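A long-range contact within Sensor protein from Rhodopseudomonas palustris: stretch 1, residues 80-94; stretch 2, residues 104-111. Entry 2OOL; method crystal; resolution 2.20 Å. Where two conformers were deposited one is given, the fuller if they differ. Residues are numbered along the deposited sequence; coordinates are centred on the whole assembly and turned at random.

Stretch 1 80-94: HYLTAASAARLTHAL
Stretch 2, residues 104-111: PIRLDVVT

Strand 105-111 passes helix 84-94 at 138° between their N-to-C directions, axes 7.3 Å apart at closest, and its later residues lie beside residues 81-83; 604 Å² is buried. A single beta bridge sets the register, Leu82 paired with Val109 with CA atoms 4.5 Å apart. Leu82 and Thr83 are extended (phi/psi -114/160 and -74/162), as are the strand residues. Val110 N donates to Tyr81 O at 2.9 Å, and Thr83 N to Asp108 O at 3.1 Å. Along the helix, backbone amides from Ala87 to Leu94 bond four residues back, and side chains meet the strand. Ser86 (chi1 m), pointing toward the strand, accepts from Asp108 N on OG at 2.9 Å; that OG also shares a 3.0 Å hydrogen bond with OG1 of Thr83, the N-cap residue (chi1 p). One turn on, Arg89, with chi1 -148°, chi2 144°, chi3 49° and chi4 -148°, donates from NE and NH2 to Arg106 O, at 3.0 and 2.9 Å. Asp108 (chi1 m) divides its carboxylate: OD1 takes Arg106 NE at 2.9 Å in a salt bridge, while OD2 accepts from a water at 2.8 Å that lies 2.5 Å from Thr83 OG1. Apolar contacts add to these polar ones. Leu107 (m, t) brings CD2 to 4.3 Å from Leu90 CB, and Ala93, its CA-to-CB bond toward the strand, places CB 3.9 Å from Ile105 CD1.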

# COMPACT_ATOMS: atom_id res chain seq x y z
N HIS A 80 26.71 6.89 20.99
CA HIS A 80 27.43 5.91 21.77
C HIS A 80 26.67 4.60 21.94
O HIS A 80 27.30 3.56 22.13
CB HIS A 80 27.86 6.45 23.12
CG HIS A 80 28.97 7.44 23.02
ND1 HIS A 80 29.23 8.36 24.00
CD2 HIS A 80 29.88 7.67 22.04
CE1 HIS A 80 30.27 9.10 23.65
NE2 HIS A 80 30.67 8.71 22.45
N TYR A 81 25.35 4.62 21.84
CA TYR A 81 24.55 3.41 22.01
C TYR A 81 23.89 2.93 20.71
O TYR A 81 23.01 2.08 20.76
CB TYR A 81 23.46 3.67 23.01
CG TYR A 81 23.93 4.34 24.24
CD1 TYR A 81 23.78 5.71 24.38
CD2 TYR A 81 24.53 3.62 25.27
CE1 TYR A 81 24.23 6.36 25.51
CE2 TYR A 81 24.99 4.26 26.41
CZ TYR A 81 24.83 5.64 26.51
OH TYR A 81 25.26 6.35 27.62
N LEU A 82 24.30 3.48 19.58
CA LEU A 82 23.82 3.06 18.29
C LEU A 82 24.98 2.46 17.53
O LEU A 82 26.13 2.71 17.85
CB LEU A 82 23.27 4.24 17.48
CG LEU A 82 22.19 5.12 18.10
CD1 LEU A 82 21.82 6.24 17.16
CD2 LEU A 82 20.94 4.25 18.44
N THR A 83 24.69 1.66 16.51
CA THR A 83 25.71 1.17 15.59
C THR A 83 26.09 2.36 14.72
O THR A 83 25.36 3.31 14.63
CB THR A 83 25.19 0.00 14.69
OG1 THR A 83 24.11 0.46 13.86
CG2 THR A 83 24.68 -1.14 15.57
N ALA A 84 27.24 2.28 14.07
CA ALA A 84 27.72 3.32 13.18
C ALA A 84 26.71 3.62 12.09
O ALA A 84 26.33 4.77 11.93
CB ALA A 84 29.06 2.93 12.57
N ALA A 85 26.26 2.61 11.36
CA ALA A 85 25.21 2.81 10.35
C ALA A 85 23.97 3.51 10.89
O ALA A 85 23.37 4.29 10.16
CB ALA A 85 24.80 1.48 9.72
N SER A 86 23.56 3.19 12.13
CA SER A 86 22.33 3.75 12.72
C SER A 86 22.57 5.21 13.15
O SER A 86 21.70 6.04 12.95
CB SER A 86 21.86 2.93 13.93
OG SER A 86 21.35 1.67 13.53
N ALA A 87 23.71 5.49 13.78
CA ALA A 87 24.22 6.86 14.00
C ALA A 87 24.14 7.67 12.71
O ALA A 87 23.53 8.72 12.68
CB ALA A 87 25.67 6.85 14.53
N ALA A 88 24.71 7.14 11.63
CA ALA A 88 24.70 7.85 10.35
C ALA A 88 23.31 8.15 9.87
O ALA A 88 23.04 9.26 9.43
CB ALA A 88 25.47 7.06 9.28
N ARG A 89 22.43 7.14 9.97
CA ARG A 89 21.06 7.21 9.50
C ARG A 89 20.20 8.22 10.28
O ARG A 89 19.38 8.93 9.70
CB ARG A 89 20.43 5.81 9.61
CG ARG A 89 19.41 5.49 8.57
CD ARG A 89 19.49 4.00 8.14
NE ARG A 89 19.53 3.10 9.30
CZ ARG A 89 20.17 1.94 9.36
NH1 ARG A 89 20.87 1.49 8.34
NH2 ARG A 89 20.13 1.23 10.48
N LEU A 90 20.37 8.24 11.60
CA LEU A 90 19.72 9.22 12.47
C LEU A 90 20.18 10.63 12.09
O LEU A 90 19.37 11.51 11.78
CB LEU A 90 20.06 8.93 13.92
CG LEU A 90 19.49 9.82 15.02
CD1 LEU A 90 17.95 9.88 15.00
CD2 LEU A 90 19.98 9.36 16.40
N THR A 91 21.50 10.81 12.06
CA THR A 91 22.08 12.11 11.69
C THR A 91 21.56 12.55 10.31
O THR A 91 20.99 13.61 10.21
CB THR A 91 23.59 12.07 11.77
OG1 THR A 91 23.97 11.76 13.12
CG2 THR A 91 24.19 13.40 11.42
N HIS A 92 21.63 11.71 9.28
CA HIS A 92 21.03 12.08 7.99
C HIS A 92 19.55 12.46 8.09
O HIS A 92 19.09 13.37 7.39
CB HIS A 92 21.19 10.97 6.93
CG HIS A 92 20.75 11.39 5.55
ND1 HIS A 92 19.61 10.89 4.93
CD2 HIS A 92 21.27 12.30 4.68
CE1 HIS A 92 19.47 11.46 3.75
NE2 HIS A 92 20.46 12.31 3.57
N ALA A 93 18.77 11.76 8.92
CA ALA A 93 17.34 12.04 9.01
C ALA A 93 17.08 13.46 9.52
O ALA A 93 16.23 14.18 9.01
CB ALA A 93 16.65 11.01 9.90
N LEU A 94 17.84 13.86 10.54
CA LEU A 94 17.71 15.18 11.11
C LEU A 94 18.32 16.26 10.22
O LEU A 94 17.59 17.05 9.63
CB LEU A 94 18.40 15.21 12.45
CG LEU A 94 17.61 14.81 13.67
CD1 LEU A 94 17.64 13.40 13.81
CD2 LEU A 94 18.38 15.44 14.84
N PRO A 104 9.30 5.30 9.52
CA PRO A 104 10.23 4.95 10.57
C PRO A 104 11.64 4.74 10.00
O PRO A 104 11.77 4.39 8.81
CB PRO A 104 9.64 3.64 11.11
CG PRO A 104 9.11 2.99 9.94
CD PRO A 104 8.57 4.09 9.06
N ILE A 105 12.64 4.90 10.85
CA ILE A 105 14.03 4.72 10.51
C ILE A 105 14.51 3.50 11.28
O ILE A 105 14.25 3.42 12.46
CB ILE A 105 14.84 5.97 10.96
CG1 ILE A 105 14.22 7.24 10.37
CG2 ILE A 105 16.30 5.85 10.56
CD1 ILE A 105 14.13 8.38 11.37
N ARG A 106 15.22 2.57 10.65
CA ARG A 106 15.72 1.42 11.39
C ARG A 106 16.89 1.86 12.22
O ARG A 106 17.81 2.46 11.70
CB ARG A 106 16.15 0.26 10.48
CG ARG A 106 16.64 -1.00 11.29
CD ARG A 106 17.90 -1.64 10.74
NE ARG A 106 18.14 -2.86 11.50
CZ ARG A 106 18.14 -4.10 11.00
NH1 ARG A 106 17.96 -4.39 9.69
NH2 ARG A 106 18.31 -5.07 11.88
N LEU A 107 16.84 1.59 13.51
CA LEU A 107 17.93 1.87 14.42
C LEU A 107 18.25 0.61 15.22
O LEU A 107 17.33 -0.07 15.73
CB LEU A 107 17.54 3.00 15.36
CG LEU A 107 17.31 4.40 14.72
CD1 LEU A 107 16.90 5.39 15.71
CD2 LEU A 107 18.52 4.90 13.98
N ASP A 108 19.55 0.30 15.29
CA ASP A 108 20.10 -0.78 16.07
C ASP A 108 20.84 -0.19 17.26
O ASP A 108 21.78 0.60 17.07
CB ASP A 108 21.06 -1.62 15.18
CG ASP A 108 20.31 -2.39 14.04
OD1 ASP A 108 19.14 -2.71 14.22
OD2 ASP A 108 20.86 -2.68 12.97
N VAL A 109 20.42 -0.57 18.46
CA VAL A 109 20.98 -0.13 19.73
C VAL A 109 21.96 -1.20 20.21
O VAL A 109 21.63 -2.39 20.17
CB VAL A 109 19.87 0.02 20.78
CG1 VAL A 109 20.37 0.37 22.16
CG2 VAL A 109 18.82 1.02 20.30
N VAL A 110 23.18 -0.79 20.63
CA VAL A 110 24.18 -1.70 21.17
C VAL A 110 24.00 -1.76 22.68
O VAL A 110 24.14 -0.75 23.35
CB VAL A 110 25.57 -1.25 20.74
CG1 VAL A 110 26.64 -2.23 21.23
CG2 VAL A 110 25.63 -1.11 19.21
N THR A 111 23.56 -2.90 23.20
CA THR A 111 23.24 -3.09 24.61
C THR A 111 24.23 -4.10 25.19
O THR A 111 24.89 -4.84 24.43
CB THR A 111 21.74 -3.61 24.87
OG1 THR A 111 21.63 -5.01 24.65
CG2 THR A 111 20.68 -2.89 24.03
O HOH W 1 23.03 -1.11 12.17